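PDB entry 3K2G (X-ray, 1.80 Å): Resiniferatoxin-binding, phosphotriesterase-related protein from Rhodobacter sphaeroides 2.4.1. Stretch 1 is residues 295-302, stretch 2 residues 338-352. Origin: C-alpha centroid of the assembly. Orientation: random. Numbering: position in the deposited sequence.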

# COMPACT_ATOMS: atom_id res chain seq x y z
N TYR B 295 9.88 17.52 -5.79
CA TYR B 295 9.23 18.14 -6.94
C TYR B 295 8.27 19.27 -6.58
O TYR B 295 7.36 19.57 -7.35
CB TYR B 295 8.49 17.07 -7.74
CG TYR B 295 9.41 15.98 -8.22
CD1 TYR B 295 10.40 16.25 -9.17
CD2 TYR B 295 9.33 14.70 -7.70
CE1 TYR B 295 11.28 15.25 -9.58
CE2 TYR B 295 10.20 13.70 -8.11
CZ TYR B 295 11.17 13.98 -9.04
OH TYR B 295 12.05 12.99 -9.42
N LEU B 296 8.49 19.90 -5.43
CA LEU B 296 7.62 20.99 -5.00
C LEU B 296 7.56 22.15 -5.98
O LEU B 296 6.49 22.75 -6.17
CB LEU B 296 8.07 21.52 -3.63
CG LEU B 296 7.30 22.73 -3.07
CD1 LEU B 296 5.84 22.36 -2.86
CD2 LEU B 296 7.94 23.18 -1.75
N ASP B 297 8.68 22.48 -6.62
CA ASP B 297 8.67 23.61 -7.55
C ASP B 297 7.94 23.34 -8.85
O ASP B 297 7.92 24.21 -9.73
CB ASP B 297 10.09 24.09 -7.85
CG ASP B 297 10.95 23.04 -8.53
OD1 ASP B 297 10.43 22.25 -9.35
OD2 ASP B 297 12.17 23.02 -8.25
N ARG B 298 7.35 22.16 -8.99
CA ARG B 298 6.63 21.81 -10.20
C ARG B 298 5.12 21.72 -9.95
O ARG B 298 4.34 21.44 -10.87
CB ARG B 298 7.14 20.47 -10.74
CG ARG B 298 7.63 20.50 -12.18
CD ARG B 298 9.08 20.95 -12.31
NE ARG B 298 9.28 22.35 -11.97
CZ ARG B 298 9.32 23.35 -12.85
NH1 ARG B 298 9.51 24.59 -12.43
NH2 ARG B 298 9.17 23.11 -14.15
N ILE B 299 4.71 21.96 -8.71
CA ILE B 299 3.31 21.86 -8.33
C ILE B 299 2.50 23.15 -8.44
O ILE B 299 2.89 24.18 -7.90
CB ILE B 299 3.17 21.32 -6.89
CG1 ILE B 299 3.90 19.97 -6.79
CG2 ILE B 299 1.70 21.16 -6.53
CD1 ILE B 299 3.91 19.37 -5.40
N LEU B 300 1.37 23.07 -9.15
CA LEU B 300 0.47 24.20 -9.35
C LEU B 300 -0.92 23.84 -8.82
O LEU B 300 -1.34 22.69 -8.90
CB LEU B 300 0.37 24.57 -10.83
CG LEU B 300 1.68 25.00 -11.51
CD1 LEU B 300 1.42 25.30 -12.98
CD2 LEU B 300 2.23 26.24 -10.81
N LEU B 301 -1.63 24.85 -8.30
CA LEU B 301 -2.97 24.66 -7.72
C LEU B 301 -4.01 25.64 -8.26
O LEU B 301 -3.72 26.81 -8.42
CB LEU B 301 -2.90 24.86 -6.21
CG LEU B 301 -1.86 24.12 -5.37
CD1 LEU B 301 -1.88 24.68 -3.94
CD2 LEU B 301 -2.14 22.64 -5.37
N SER B 302 -5.23 25.15 -8.50
CA SER B 302 -6.30 26.03 -8.98
C SER B 302 -7.64 25.28 -8.85
O SER B 302 -7.65 24.12 -8.41
CB SER B 302 -6.04 26.46 -10.43
OG SER B 302 -6.20 27.86 -10.57
N ALA B 338 6.20 28.60 3.96
CA ALA B 338 7.16 28.78 2.87
C ALA B 338 6.72 27.97 1.67
O ALA B 338 6.77 28.43 0.53
CB ALA B 338 8.56 28.33 3.31
N ALA B 339 6.27 26.75 1.94
CA ALA B 339 5.80 25.86 0.89
C ALA B 339 4.52 26.41 0.26
O ALA B 339 4.33 26.32 -0.95
CB ALA B 339 5.56 24.47 1.45
N LEU B 340 3.65 26.99 1.09
CA LEU B 340 2.40 27.54 0.58
C LEU B 340 2.69 28.76 -0.29
O LEU B 340 2.02 28.99 -1.29
CB LEU B 340 1.49 27.94 1.74
CG LEU B 340 1.16 26.83 2.75
CD1 LEU B 340 0.23 27.38 3.83
CD2 LEU B 340 0.52 25.65 2.03
N GLU B 341 3.71 29.52 0.10
CA GLU B 341 4.13 30.71 -0.64
C GLU B 341 4.68 30.25 -1.99
O GLU B 341 4.42 30.87 -3.02
CB GLU B 341 5.20 31.45 0.16
CG GLU B 341 5.80 32.68 -0.52
CD GLU B 341 4.79 33.78 -0.75
OE1 GLU B 341 3.99 34.06 0.16
OE2 GLU B 341 4.82 34.39 -1.84
N THR B 342 5.43 29.15 -1.96
CA THR B 342 6.02 28.58 -3.17
C THR B 342 4.94 28.13 -4.16
O THR B 342 5.04 28.36 -5.37
CB THR B 342 6.93 27.37 -2.83
OG1 THR B 342 8.06 27.82 -2.08
CG2 THR B 342 7.40 26.66 -4.10
N LEU B 343 3.90 27.51 -3.63
CA LEU B 343 2.80 27.02 -4.45
C LEU B 343 1.97 28.11 -5.12
O LEU B 343 1.64 27.99 -6.29
CB LEU B 343 1.89 26.12 -3.61
CG LEU B 343 2.53 24.82 -3.12
CD1 LEU B 343 1.63 24.13 -2.12
CD2 LEU B 343 2.80 23.92 -4.30
N MSE B 344 1.64 29.17 -4.38
CA MSE B 344 0.80 30.24 -4.91
C MSE B 344 1.48 31.44 -5.55
O MSE B 344 0.82 32.25 -6.20
CB MSE B 344 -0.13 30.75 -3.82
CG MSE B 344 -1.02 29.68 -3.21
SE MSE B 344 -2.06 28.67 -4.51
CE MSE B 344 -3.25 30.11 -5.05
N VAL B 345 2.79 31.58 -5.34
CA VAL B 345 3.50 32.73 -5.90
C VAL B 345 4.73 32.33 -6.70
O VAL B 345 4.81 32.60 -7.90
CB VAL B 345 3.96 33.71 -4.77
CG1 VAL B 345 4.73 34.87 -5.38
CG2 VAL B 345 2.75 34.23 -4.00
N THR B 346 5.68 31.69 -6.03
CA THR B 346 6.91 31.30 -6.69
C THR B 346 6.71 30.37 -7.89
O THR B 346 7.25 30.63 -8.97
CB THR B 346 7.89 30.63 -5.69
OG1 THR B 346 7.92 31.39 -4.48
CG2 THR B 346 9.30 30.62 -6.28
N ASN B 347 5.94 29.30 -7.73
CA ASN B 347 5.74 28.39 -8.85
C ASN B 347 5.03 29.05 -10.02
O ASN B 347 5.44 28.88 -11.16
CB ASN B 347 5.01 27.13 -8.40
CG ASN B 347 5.91 26.21 -7.58
OD1 ASN B 347 7.11 26.47 -7.44
ND2 ASN B 347 5.34 25.13 -7.06
N PRO B 348 3.95 29.81 -9.76
CA PRO B 348 3.28 30.46 -10.90
C PRO B 348 4.27 31.35 -11.66
O PRO B 348 4.29 31.37 -12.89
CB PRO B 348 2.18 31.27 -10.22
CG PRO B 348 1.75 30.34 -9.11
CD PRO B 348 3.11 29.88 -8.55
N ARG B 349 5.10 32.07 -10.92
CA ARG B 349 6.11 32.93 -11.54
C ARG B 349 7.08 32.06 -12.35
O ARG B 349 7.47 32.41 -13.46
CB ARG B 349 6.88 33.71 -10.47
CG ARG B 349 7.79 34.81 -11.02
CD ARG B 349 8.52 35.53 -9.90
NE ARG B 349 9.39 36.59 -10.41
CZ ARG B 349 10.21 37.32 -9.64
NH1 ARG B 349 10.27 37.10 -8.34
NH2 ARG B 349 10.97 38.26 -10.19
N ARG B 350 7.45 30.91 -11.78
CA ARG B 350 8.35 29.99 -12.47
C ARG B 350 7.78 29.56 -13.82
O ARG B 350 8.52 29.32 -14.77
CB ARG B 350 8.61 28.73 -11.62
CG ARG B 350 9.50 28.96 -10.41
CD ARG B 350 9.76 27.65 -9.68
NE ARG B 350 10.89 27.76 -8.76
CZ ARG B 350 10.80 27.72 -7.44
NH1 ARG B 350 9.61 27.57 -6.85
NH2 ARG B 350 11.89 27.82 -6.69
N VAL B 351 6.46 29.45 -13.90
CA VAL B 351 5.84 29.06 -15.16
C VAL B 351 6.18 30.05 -16.26
O VAL B 351 6.47 29.67 -17.40
CB VAL B 351 4.30 28.98 -15.02
CG1 VAL B 351 3.67 28.70 -16.39
CG2 VAL B 351 3.93 27.88 -14.03
N PHE B 352 6.14 31.34 -15.91
CA PHE B 352 6.38 32.42 -16.86
C PHE B 352 7.80 32.96 -16.90
O PHE B 352 8.15 33.70 -17.82
CB PHE B 352 5.45 33.58 -16.54
CG PHE B 352 3.99 33.25 -16.67
CD1 PHE B 352 3.37 33.31 -17.91
CD2 PHE B 352 3.24 32.90 -15.55
CE1 PHE B 352 2.01 33.04 -18.04
CE2 PHE B 352 1.87 32.62 -15.67
CZ PHE B 352 1.26 32.69 -16.92
O HOH W 1 10.06 26.41 -14.84
O HOH W 2 0.04 27.09 -8.39

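The strand 299-301 crosses the helix 338-352 almost at right angles (91°), with the axes 7.6 Å apart at closest approach, and the contact buries 586 Å² summed over both sides. Its polar centre is Asn347, whose CA-to-CB bond points toward stretch 1. Both protons of its amide are used: ND2 donates to Leu296 O at 2.8 Å (N-H...O angle 150°) and to Ile299 O at 2.8 Å (158°). Leu296 O also accepts from Ile299 N at 3.2 Å, closing the 3-10 turn, so Leu296 O accepts both from the turn's own backbone and from the Asn347 amide.

The other half of the amide is satisfied within the helix, where Arg350 NH1 donates to Asn347 OD1 at 2.8 Å (139°). The orientation of the amide follows from its partners: ND2 meets two carbonyl oxygens and OD1 meets the donor Arg350 NH1. The 3.3 Å approach of Asn347 OD1 to Asp297 O is one of two acceptors, not a hydrogen bond. Asp297 CB packs over one face of the Arg350 guanidinium, 3.7 Å from NH1. The Asp297 carboxylate is occupied as well: OD1 forms a salt bridge with Arg298 NE at 2.9 Å, and OD2 is bonded elsewhere in the structure.

Two waters extend the polar network. Water 2 accepts from Leu301 N and donates to Leu343 O, both at 2.8 Å, bridging two backbone groups that do not meet directly. Water 1 accepts from Arg298 NH1 at 3.1 Å.

Aliphatic side chains fill the remaining surface. Leu343 reaches Leu296 CD1 and Ile299 CB with CD2, each at 3.7 Å, and Leu301 CD1 with CD1 at 4.0 Å; its branched end thus serves three neighbours. Leu301 CD1 also lies 4.0 Å from SE of selenomethionine Met344. Although the CA-to-CB bond of Leu300 points away, its end returns to the helix, placing CD1 3.7 Å from Val351 CG2.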